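Local coordinates for probable leucine/isoleucine/valine-binding protein (Rhodopirellula baltica, PDB 4KV7), which probably binds a small ligand, perhaps a branched-chain amino acid, as the solute-binding component of an ABC transport system, though its function is not established, at residues A[144-149]-A[181-186]; A[133-136]-A[140-143]; A[317-322]-A[330-335]; A[14-19]-A[322-327]. The protein carries 1 engineered substitution. All blocks are in the same frame, centred on the assembly; numbering follows the deposited sequence. Where two conformers were deposited one is given.

Contact 1: A[144-149]-A[181-186]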
# COMPACT_ATOMS: atom_id res chain seq x y z
N ALA A 144 9.89 -2.08 12.19
CA ALA A 144 10.91 -2.96 11.62
C ALA A 144 12.16 -2.16 11.23
O ALA A 144 13.28 -2.58 11.52
CB ALA A 144 10.35 -3.71 10.43
N MSE A 145 11.96 -1.01 10.59
CA MSE A 145 13.06 -0.15 10.20
C MSE A 145 13.86 0.32 11.40
O MSE A 145 15.10 0.22 11.42
CB MSE A 145 12.54 1.08 9.45
CG MSE A 145 11.93 0.82 8.11
SE MSE A 145 11.26 2.51 7.51
CE MSE A 145 10.84 2.09 5.64
N VAL A 146 13.17 0.89 12.38
CA VAL A 146 13.84 1.48 13.52
C VAL A 146 14.61 0.42 14.31
O VAL A 146 15.77 0.63 14.67
CB VAL A 146 12.86 2.27 14.42
CG1 VAL A 146 13.49 2.59 15.78
CG2 VAL A 146 12.39 3.53 13.70
N ASP A 147 13.97 -0.72 14.57
CA ASP A 147 14.67 -1.77 15.31
C ASP A 147 15.92 -2.22 14.57
O ASP A 147 16.96 -2.44 15.18
CB ASP A 147 13.75 -2.98 15.55
CG ASP A 147 12.66 -2.72 16.57
OD1 ASP A 147 12.77 -1.75 17.35
OD2 ASP A 147 11.68 -3.49 16.59
N ALA A 148 15.83 -2.34 13.25
CA ALA A 148 16.98 -2.79 12.47
C ALA A 148 18.10 -1.75 12.44
O ALA A 148 19.27 -2.11 12.49
CB ALA A 148 16.56 -3.14 11.07
N LEU A 149 17.74 -0.48 12.35
CA LEU A 149 18.73 0.59 12.38
C LEU A 149 19.48 0.62 13.70
O LEU A 149 20.70 0.72 13.74
CB LEU A 149 18.06 1.94 12.11
CG LEU A 149 17.62 2.16 10.66
CD1 LEU A 149 16.60 3.28 10.58
CD2 LEU A 149 18.84 2.47 9.80
N ARG A 181 10.79 5.48 20.65
CA ARG A 181 10.52 5.59 22.08
C ARG A 181 10.68 4.29 22.83
O ARG A 181 10.89 4.29 24.03
CB ARG A 181 9.12 6.16 22.32
CG ARG A 181 9.09 7.66 22.18
CD ARG A 181 7.72 8.23 22.46
NE ARG A 181 7.84 9.64 22.79
CZ ARG A 181 6.89 10.55 22.59
NH1 ARG A 181 5.72 10.20 22.06
NH2 ARG A 181 7.11 11.81 22.93
N ARG A 182 10.60 3.17 22.14
CA ARG A 182 10.83 1.90 22.79
C ARG A 182 12.29 1.75 23.19
O ARG A 182 12.62 1.05 24.13
CB ARG A 182 10.41 0.77 21.86
CG ARG A 182 9.81 -0.42 22.55
CD ARG A 182 9.29 -1.43 21.52
NE ARG A 182 10.37 -1.91 20.66
CZ ARG A 182 11.33 -2.74 21.06
NH1 ARG A 182 12.29 -3.10 20.21
NH2 ARG A 182 11.35 -3.21 22.30
N HIS A 183 13.17 2.42 22.44
CA HIS A 183 14.61 2.38 22.69
C HIS A 183 15.14 3.53 23.53
O HIS A 183 16.14 3.39 24.21
CB HIS A 183 15.37 2.37 21.36
CG HIS A 183 15.10 1.16 20.53
ND1 HIS A 183 15.65 -0.07 20.83
CD2 HIS A 183 14.32 0.98 19.44
CE1 HIS A 183 15.22 -0.95 19.94
NE2 HIS A 183 14.42 -0.34 19.09
N GLN A 184 14.47 4.67 23.47
CA GLN A 184 14.98 5.86 24.15
C GLN A 184 13.85 6.85 24.32
O GLN A 184 13.14 7.14 23.37
CB GLN A 184 16.09 6.51 23.31
CG GLN A 184 16.71 7.74 23.96
CD GLN A 184 17.80 8.36 23.11
OE1 GLN A 184 18.57 7.67 22.45
NE2 GLN A 184 17.88 9.69 23.13
N SER A 185 13.69 7.39 25.53
CA SER A 185 12.67 8.41 25.73
C SER A 185 13.08 9.71 25.03
O SER A 185 14.21 10.17 25.16
CB SER A 185 12.43 8.64 27.23
OG SER A 185 11.88 7.47 27.81
N VAL A 186 12.14 10.28 24.29
CA VAL A 186 12.39 11.47 23.48
C VAL A 186 11.16 12.36 23.46
O VAL A 186 10.04 11.88 23.63
CB VAL A 186 12.73 11.11 22.00
CG1 VAL A 186 14.05 10.37 21.91
CG2 VAL A 186 11.61 10.29 21.38
O HOH W 1 10.74 -0.21 18.37
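D147 meets R182 and H183 where two helices, 138-151 and 167-183, lie side by side on one α/β lobe of a type I periplasmic binding protein fold. Starting at its CB, the aspartate places CG beside its own backbone N (chi1 -72°), which turns the carboxylate out toward the last residues of helix 167-183. CG itself lies 3.7 Å from R182 NH1. At the tip the two oxygens play unequal parts. OD2 stays 3.7 Å from R182 NH1, whereas OD1 does the bonding: it takes a 2.8 Å hydrogen bond from H183 NE2, on the anti side of the carboxylate, and a 3.2 Å salt bridge from R182 NH1, which arrives from above the carboxylate plane. Both donors approach from the same face. The imidazole and guanidinium each present an edge, and each plane stands roughly perpendicular to the carboxylate (82° and 90°). Replacing D147 with an alanine would probably leave H183 NE2 without its acceptor and free the R182 guanidinium to turn. One residue earlier in the helix, V146 brings CG1 to 4.1 Å from H183 CD2; V146 also packs on I221, A179 and I180. A water completes the polar cluster, donating to D147 OD1 and accepting from R182 NE at 2.9 Å.

Contact 2: A[133-136]-A[140-143]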
# COMPACT_ATOMS: atom_id res chain seq x y z
N ASN A 133 -8.68 -5.05 6.05
CA ASN A 133 -7.38 -4.83 5.45
C ASN A 133 -6.63 -6.12 5.17
O ASN A 133 -6.74 -7.08 5.93
CB ASN A 133 -6.53 -3.97 6.40
CG ASN A 133 -7.23 -2.68 6.77
OD1 ASN A 133 -7.48 -1.83 5.91
ND2 ASN A 133 -7.53 -2.51 8.06
N TYR A 134 -5.85 -6.11 4.09
CA TYR A 134 -4.85 -7.14 3.85
C TYR A 134 -3.51 -6.79 4.52
O TYR A 134 -2.95 -7.59 5.28
CB TYR A 134 -4.62 -7.39 2.33
CG TYR A 134 -3.24 -7.96 2.10
CD1 TYR A 134 -2.93 -9.24 2.50
CD2 TYR A 134 -2.23 -7.18 1.55
CE1 TYR A 134 -1.64 -9.75 2.38
CE2 TYR A 134 -0.94 -7.67 1.41
CZ TYR A 134 -0.65 -8.96 1.83
OH TYR A 134 0.63 -9.48 1.73
N ARG A 135 -2.99 -5.61 4.23
CA ARG A 135 -1.58 -5.30 4.45
C ARG A 135 -1.22 -4.91 5.87
O ARG A 135 -2.02 -4.36 6.62
CB ARG A 135 -1.12 -4.19 3.50
CG ARG A 135 -1.93 -2.90 3.61
CD ARG A 135 -1.10 -1.63 3.44
NE ARG A 135 -0.58 -1.51 2.08
CZ ARG A 135 0.36 -0.65 1.71
NH1 ARG A 135 0.78 -0.64 0.45
NH2 ARG A 135 0.88 0.20 2.59
N ALA A 136 0.04 -5.17 6.21
CA ALA A 136 0.66 -4.64 7.42
C ALA A 136 0.57 -3.12 7.43
O ALA A 136 0.36 -2.48 6.40
CB ALA A 136 2.12 -5.08 7.47
N GLU A 140 3.87 -0.98 11.79
CA GLU A 140 4.67 -2.20 11.65
C GLU A 140 5.90 -2.01 10.75
O GLU A 140 6.97 -2.51 11.06
CB GLU A 140 3.78 -3.36 11.20
CG GLU A 140 2.81 -3.77 12.31
CD GLU A 140 1.63 -4.62 11.87
OE1 GLU A 140 1.18 -4.52 10.71
OE2 GLU A 140 1.13 -5.38 12.71
N GLU A 141 5.75 -1.27 9.66
CA GLU A 141 6.90 -1.03 8.78
C GLU A 141 7.96 -0.22 9.49
O GLU A 141 9.16 -0.55 9.43
CB GLU A 141 6.48 -0.31 7.50
CG GLU A 141 5.60 -1.11 6.57
CD GLU A 141 5.35 -0.39 5.27
OE1 GLU A 141 6.32 -0.06 4.57
OE2 GLU A 141 4.17 -0.12 4.94
N THR A 142 7.54 0.86 10.14
CA THR A 142 8.49 1.75 10.81
C THR A 142 9.14 1.10 12.02
O THR A 142 10.31 1.38 12.31
CB THR A 142 7.86 3.11 11.19
OG1 THR A 142 6.71 2.91 12.02
CG2 THR A 142 7.50 3.92 9.94
N ALA A 143 8.42 0.23 12.71
CA ALA A 143 9.02 -0.50 13.82
C ALA A 143 10.14 -1.39 13.30
O ALA A 143 11.21 -1.47 13.90
CB ALA A 143 7.96 -1.33 14.55
O HOH W 2 1.50 -0.22 5.41
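A136 and E140 meet through a carboxylate end set against the alanine without a polar bond between them: E140 OE1 lies 3.3 Å from A136 CA and 3.4 Å from A136 CB. Beside this pair, R135 and E141 bring opposite charges together, but at a remove. R135 NH2 is 4.1 Å from E141 OE2, the oxygen sits well out of the guanidinium plane, and the two flat groups are turned 64° apart, so none of the arginine N-H bonds aims at it. A water fills the role instead. It accepts from R135 NH2 at 2.9 Å and donates both to A136 O at 2.7 Å and to E141 OE2 at 2.7 Å, tying both segments to one point. R135 gets there with CG lodged between its backbone N and carbonyl carbon (chi1 57°) and further bends along the chain. In the next shell, E305 from helix 301-319 holds R135 NE in a salt bridge, T270 and S249 bind the two oxygens of E141, and E140 is gripped through OE1 by S137 N and Q355 and through OE2 by S358. The loop carries the chain from strand 131-132 of one lobe into helix 138-151 of the other, a crossover as in other periplasmic binding proteins. The buried charges are thus probably well compensated: the water gives R135 NH2 an acceptor and E141 OE2 a donor, and the remaining attraction between the two is probably through charge alone.

Contact 3: A[317-322]-A[330-335]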
# COMPACT_ATOMS: atom_id res chain seq x y z
N VAL A 317 -15.84 -14.40 -1.91
CA VAL A 317 -17.07 -14.49 -2.69
C VAL A 317 -17.44 -15.95 -3.00
O VAL A 317 -18.61 -16.32 -2.93
CB VAL A 317 -16.99 -13.64 -3.98
CG1 VAL A 317 -18.21 -13.89 -4.86
CG2 VAL A 317 -16.89 -12.16 -3.62
N THR A 318 -16.44 -16.77 -3.31
CA THR A 318 -16.66 -18.19 -3.62
C THR A 318 -17.35 -18.93 -2.48
O THR A 318 -18.12 -19.87 -2.70
CB THR A 318 -15.32 -18.90 -3.95
OG1 THR A 318 -14.72 -18.29 -5.09
CG2 THR A 318 -15.53 -20.38 -4.24
N SER A 319 -17.09 -18.48 -1.25
CA SER A 319 -17.61 -19.14 -0.07
C SER A 319 -19.07 -18.82 0.22
O SER A 319 -19.70 -19.49 1.03
CB SER A 319 -16.78 -18.78 1.16
OG SER A 319 -17.08 -17.47 1.62
N ILE A 320 -19.60 -17.79 -0.43
CA ILE A 320 -20.94 -17.33 -0.11
C ILE A 320 -21.99 -18.31 -0.61
O ILE A 320 -21.94 -18.74 -1.76
CB ILE A 320 -21.23 -15.94 -0.70
CG1 ILE A 320 -20.33 -14.89 -0.04
CG2 ILE A 320 -22.69 -15.55 -0.50
CD1 ILE A 320 -20.41 -13.52 -0.67
N LYS A 321 -22.92 -18.66 0.27
CA LYS A 321 -24.09 -19.43 -0.12
C LYS A 321 -25.29 -18.50 -0.05
O LYS A 321 -25.61 -17.97 1.02
CB LYS A 321 -24.31 -20.61 0.82
CG LYS A 321 -23.10 -21.51 0.99
CD LYS A 321 -23.49 -22.74 1.80
CE LYS A 321 -22.32 -23.69 1.98
NZ LYS A 321 -21.88 -24.30 0.69
N GLY A 322 -25.95 -18.30 -1.18
CA GLY A 322 -27.05 -17.36 -1.24
C GLY A 322 -26.64 -16.06 -1.91
O GLY A 322 -25.66 -16.00 -2.65
N ALA A 330 -19.16 -8.79 3.52
CA ALA A 330 -18.54 -8.44 4.80
C ALA A 330 -18.43 -9.70 5.67
O ALA A 330 -17.38 -9.96 6.26
CB ALA A 330 -19.36 -7.36 5.50
N ALA A 331 -19.50 -10.48 5.73
CA ALA A 331 -19.50 -11.70 6.53
C ALA A 331 -18.50 -12.72 5.98
O ALA A 331 -17.79 -13.37 6.74
CB ALA A 331 -20.90 -12.30 6.60
N ALA A 332 -18.45 -12.86 4.66
CA ALA A 332 -17.56 -13.85 4.05
C ALA A 332 -16.09 -13.53 4.29
O ALA A 332 -15.27 -14.43 4.47
CB ALA A 332 -17.85 -13.98 2.57
N LEU A 333 -15.75 -12.25 4.26
CA LEU A 333 -14.38 -11.84 4.56
C LEU A 333 -14.02 -12.23 5.99
O LEU A 333 -12.93 -12.75 6.24
CB LEU A 333 -14.21 -10.34 4.32
CG LEU A 333 -14.16 -9.91 2.85
CD1 LEU A 333 -14.35 -8.41 2.72
CD2 LEU A 333 -12.85 -10.35 2.20
N GLU A 334 -14.93 -12.00 6.93
CA GLU A 334 -14.69 -12.35 8.32
C GLU A 334 -14.67 -13.86 8.55
O GLU A 334 -14.03 -14.34 9.49
CB GLU A 334 -15.71 -11.67 9.23
CG GLU A 334 -15.55 -10.15 9.22
CD GLU A 334 -16.50 -9.43 10.15
OE1 GLU A 334 -17.49 -10.05 10.61
OE2 GLU A 334 -16.26 -8.23 10.42
N GLN A 335 -15.35 -14.61 7.69
CA GLN A 335 -15.42 -16.06 7.81
C GLN A 335 -14.16 -16.74 7.27
O GLN A 335 -13.98 -17.94 7.45
CB GLN A 335 -16.66 -16.57 7.06
CG GLN A 335 -17.02 -18.02 7.33
O HOH W 3 -15.23 -16.92 3.66
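The CB methyl of A332 is the meeting point of this contact, touched by I320 and S319 as the chain leaves helix 301-319 and returns through helix 326-335. Two consecutive helices pack here on the outer part of a lobe, the contact's centre about 24 Å from the centre of the chain. The apolar part is small. I320 CG1 rests 3.7 Å from A332 CB, with CD1 of the same isoleucine at 4.2 Å, and the isoleucine also lies on S328 and I329 while A332 packs on A316. S319 OG approaches that methyl at 3.7 Å too, as a plain van der Waals neighbour.

The polar part runs through water. One molecule donates to S319 OG at 2.8 Å and to A332 O at 2.6 Å, bridging the end of one helix to the backbone of the next. S319 places OG between its backbone N and carbonyl carbon (chi1 76°), where the hydroxyl also bonds A316 O.

Since A316 O can only accept, S319 OG gives its proton there and offers a lone pair to the water. The hydroxyl thus works in both directions, and between these segments the link is one small methyl contact and one solvent bridge.

Contact 4: A[14-19]-A[322-327]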
# COMPACT_ATOMS: atom_id res chain seq x y z
N ASP A 14 -27.92 -15.15 -17.82
CA ASP A 14 -28.22 -15.58 -16.45
C ASP A 14 -27.03 -15.35 -15.52
O ASP A 14 -27.11 -15.64 -14.32
CB ASP A 14 -28.66 -17.04 -16.40
CG ASP A 14 -27.58 -18.00 -16.85
OD1 ASP A 14 -26.78 -17.64 -17.75
OD2 ASP A 14 -27.53 -19.14 -16.32
N ALA A 15 -25.94 -14.83 -16.07
CA ALA A 15 -24.78 -14.49 -15.27
C ALA A 15 -25.10 -13.28 -14.41
O ALA A 15 -25.66 -12.30 -14.90
CB ALA A 15 -23.59 -14.21 -16.17
N GLN A 16 -24.77 -13.35 -13.12
CA GLN A 16 -24.99 -12.21 -12.25
C GLN A 16 -23.79 -11.29 -12.29
O GLN A 16 -22.65 -11.72 -12.10
CB GLN A 16 -25.24 -12.65 -10.80
CG GLN A 16 -25.56 -11.48 -9.87
CD GLN A 16 -25.44 -11.82 -8.40
OE1 GLN A 16 -25.05 -12.93 -8.04
NE2 GLN A 16 -25.76 -10.86 -7.54
N LEU A 17 -24.06 -10.01 -12.54
CA LEU A 17 -23.01 -9.00 -12.55
C LEU A 17 -22.64 -8.63 -11.12
O LEU A 17 -23.49 -8.24 -10.33
CB LEU A 17 -23.50 -7.77 -13.31
CG LEU A 17 -22.47 -6.65 -13.48
CD1 LEU A 17 -21.32 -7.13 -14.36
CD2 LEU A 17 -23.12 -5.40 -14.04
N LEU A 18 -21.36 -8.78 -10.79
CA LEU A 18 -20.85 -8.39 -9.47
C LEU A 18 -19.98 -7.15 -9.62
O LEU A 18 -18.86 -7.23 -10.11
CB LEU A 18 -20.04 -9.54 -8.85
CG LEU A 18 -20.74 -10.89 -8.74
CD1 LEU A 18 -19.80 -11.92 -8.12
CD2 LEU A 18 -22.02 -10.78 -7.93
N LYS A 19 -20.52 -6.01 -9.22
CA LYS A 19 -19.83 -4.73 -9.36
C LYS A 19 -19.04 -4.35 -8.12
O LYS A 19 -19.58 -4.29 -7.02
CB LYS A 19 -20.84 -3.62 -9.67
CG LYS A 19 -21.49 -3.71 -11.05
CD LYS A 19 -22.53 -2.62 -11.29
CE LYS A 19 -23.72 -2.80 -10.38
NZ LYS A 19 -24.80 -1.79 -10.65
N GLY A 322 -25.95 -18.30 -1.18
CA GLY A 322 -27.05 -17.36 -1.24
C GLY A 322 -26.64 -16.06 -1.91
O GLY A 322 -25.66 -16.00 -2.65
N GLU A 323 -27.42 -15.02 -1.64
CA GLU A 323 -27.25 -13.73 -2.29
C GLU A 323 -25.89 -13.13 -2.00
O GLU A 323 -25.43 -13.07 -0.86
CB GLU A 323 -28.35 -12.78 -1.83
CG GLU A 323 -28.28 -11.39 -2.42
CD GLU A 323 -29.44 -10.52 -1.98
OE1 GLU A 323 -29.77 -10.53 -0.77
OE2 GLU A 323 -30.03 -9.84 -2.84
N ILE A 324 -25.23 -12.68 -3.06
CA ILE A 324 -23.99 -11.93 -2.92
C ILE A 324 -24.36 -10.45 -2.77
O ILE A 324 -24.96 -9.85 -3.66
CB ILE A 324 -23.05 -12.18 -4.10
CG1 ILE A 324 -22.65 -13.66 -4.13
CG2 ILE A 324 -21.82 -11.29 -4.00
CD1 ILE A 324 -22.16 -14.14 -5.47
N SER A 325 -24.03 -9.89 -1.61
CA SER A 325 -24.43 -8.54 -1.26
C SER A 325 -23.34 -7.91 -0.41
O SER A 325 -22.38 -8.58 -0.04
CB SER A 325 -25.73 -8.56 -0.45
OG SER A 325 -25.50 -9.20 0.80
N ARG A 326 -23.50 -6.62 -0.11
CA ARG A 326 -22.59 -5.94 0.80
C ARG A 326 -22.49 -6.70 2.11
O ARG A 326 -21.40 -6.94 2.61
CB ARG A 326 -23.07 -4.52 1.05
CG ARG A 326 -22.87 -3.61 -0.15
CD ARG A 326 -23.43 -2.22 0.08
NE ARG A 326 -23.24 -1.41 -1.13
CZ ARG A 326 -23.74 -0.20 -1.31
NH1 ARG A 326 -24.45 0.40 -0.36
NH2 ARG A 326 -23.53 0.43 -2.47
N SER A 327 -23.63 -7.10 2.67
CA SER A 327 -23.63 -7.77 3.95
C SER A 327 -23.01 -9.17 3.87
O SER A 327 -22.25 -9.56 4.75
CB SER A 327 -25.04 -7.83 4.54
OG SER A 327 -25.90 -8.60 3.71
O HOH W 4 -26.36 -13.31 -5.52
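L18 CG and I324 CG1 both lie anti to their carbonyl carbons, L18 with chi1 -55° and I324 with chi1 -63°; this leaves I324 CG2 anti to its backbone N, and the leucine methyls lie across CG2 and CD1 of the isoleucine, between strand 16-24 and the turn leading into helix 326-335. The strand opens one lobe of a type I periplasmic binding protein, where it pairs in parallel with strand 57-65. The leucine and isoleucine cross at about a right angle. L18 CD2 lies 4.0 Å from I324 CG2, and L18 CD1 comes to 4.2 Å from I324 CD1, so both leucine methyls share in the packing. V317 of helix 301-319 and L87 cover both residues as well, giving a small buried apolar cluster at this end of the sheet. Just after I324, S325 sits at the N-cap of helix 326-335, and its backbone N is hydrogen-bonded to S328 OG. Two residues before L18 on the strand, and on the same side of it, Q16 reaches over with CG anti to the backbone N (chi1 -177°) and the chain extended beyond it, its OE1 coming to 4.1 Å from I324 CD1. That oxygen also takes a hydrogen bond from K57 NZ. The polar link across the contact is a single water, which donates to Q16 OE1 at 2.9 Å and accepts from I324 N at 2.8 Å.

Contacts 3 and 4 form one continuous patch at the far end of one lobe. They share G322, their centres are 11 Å apart, and V317 of contact 3 places CG1 4.0 Å from I324 CD1 and 4.1 Å from L18 CD1 of contact 4. Contacts 1 and 2 instead follow one another along helix 138-151, with centres 16 Å apart. The centre of contact 2 is about 9 Å from the centre of the chain, at the crossover between lobes, close to where the ligand cleft of this family is expected. Its nearest atoms stay about 7 Å from contact 3. Contacts 1 and 4 lie on opposite sides of the chain's centre, 47 Å apart between centres.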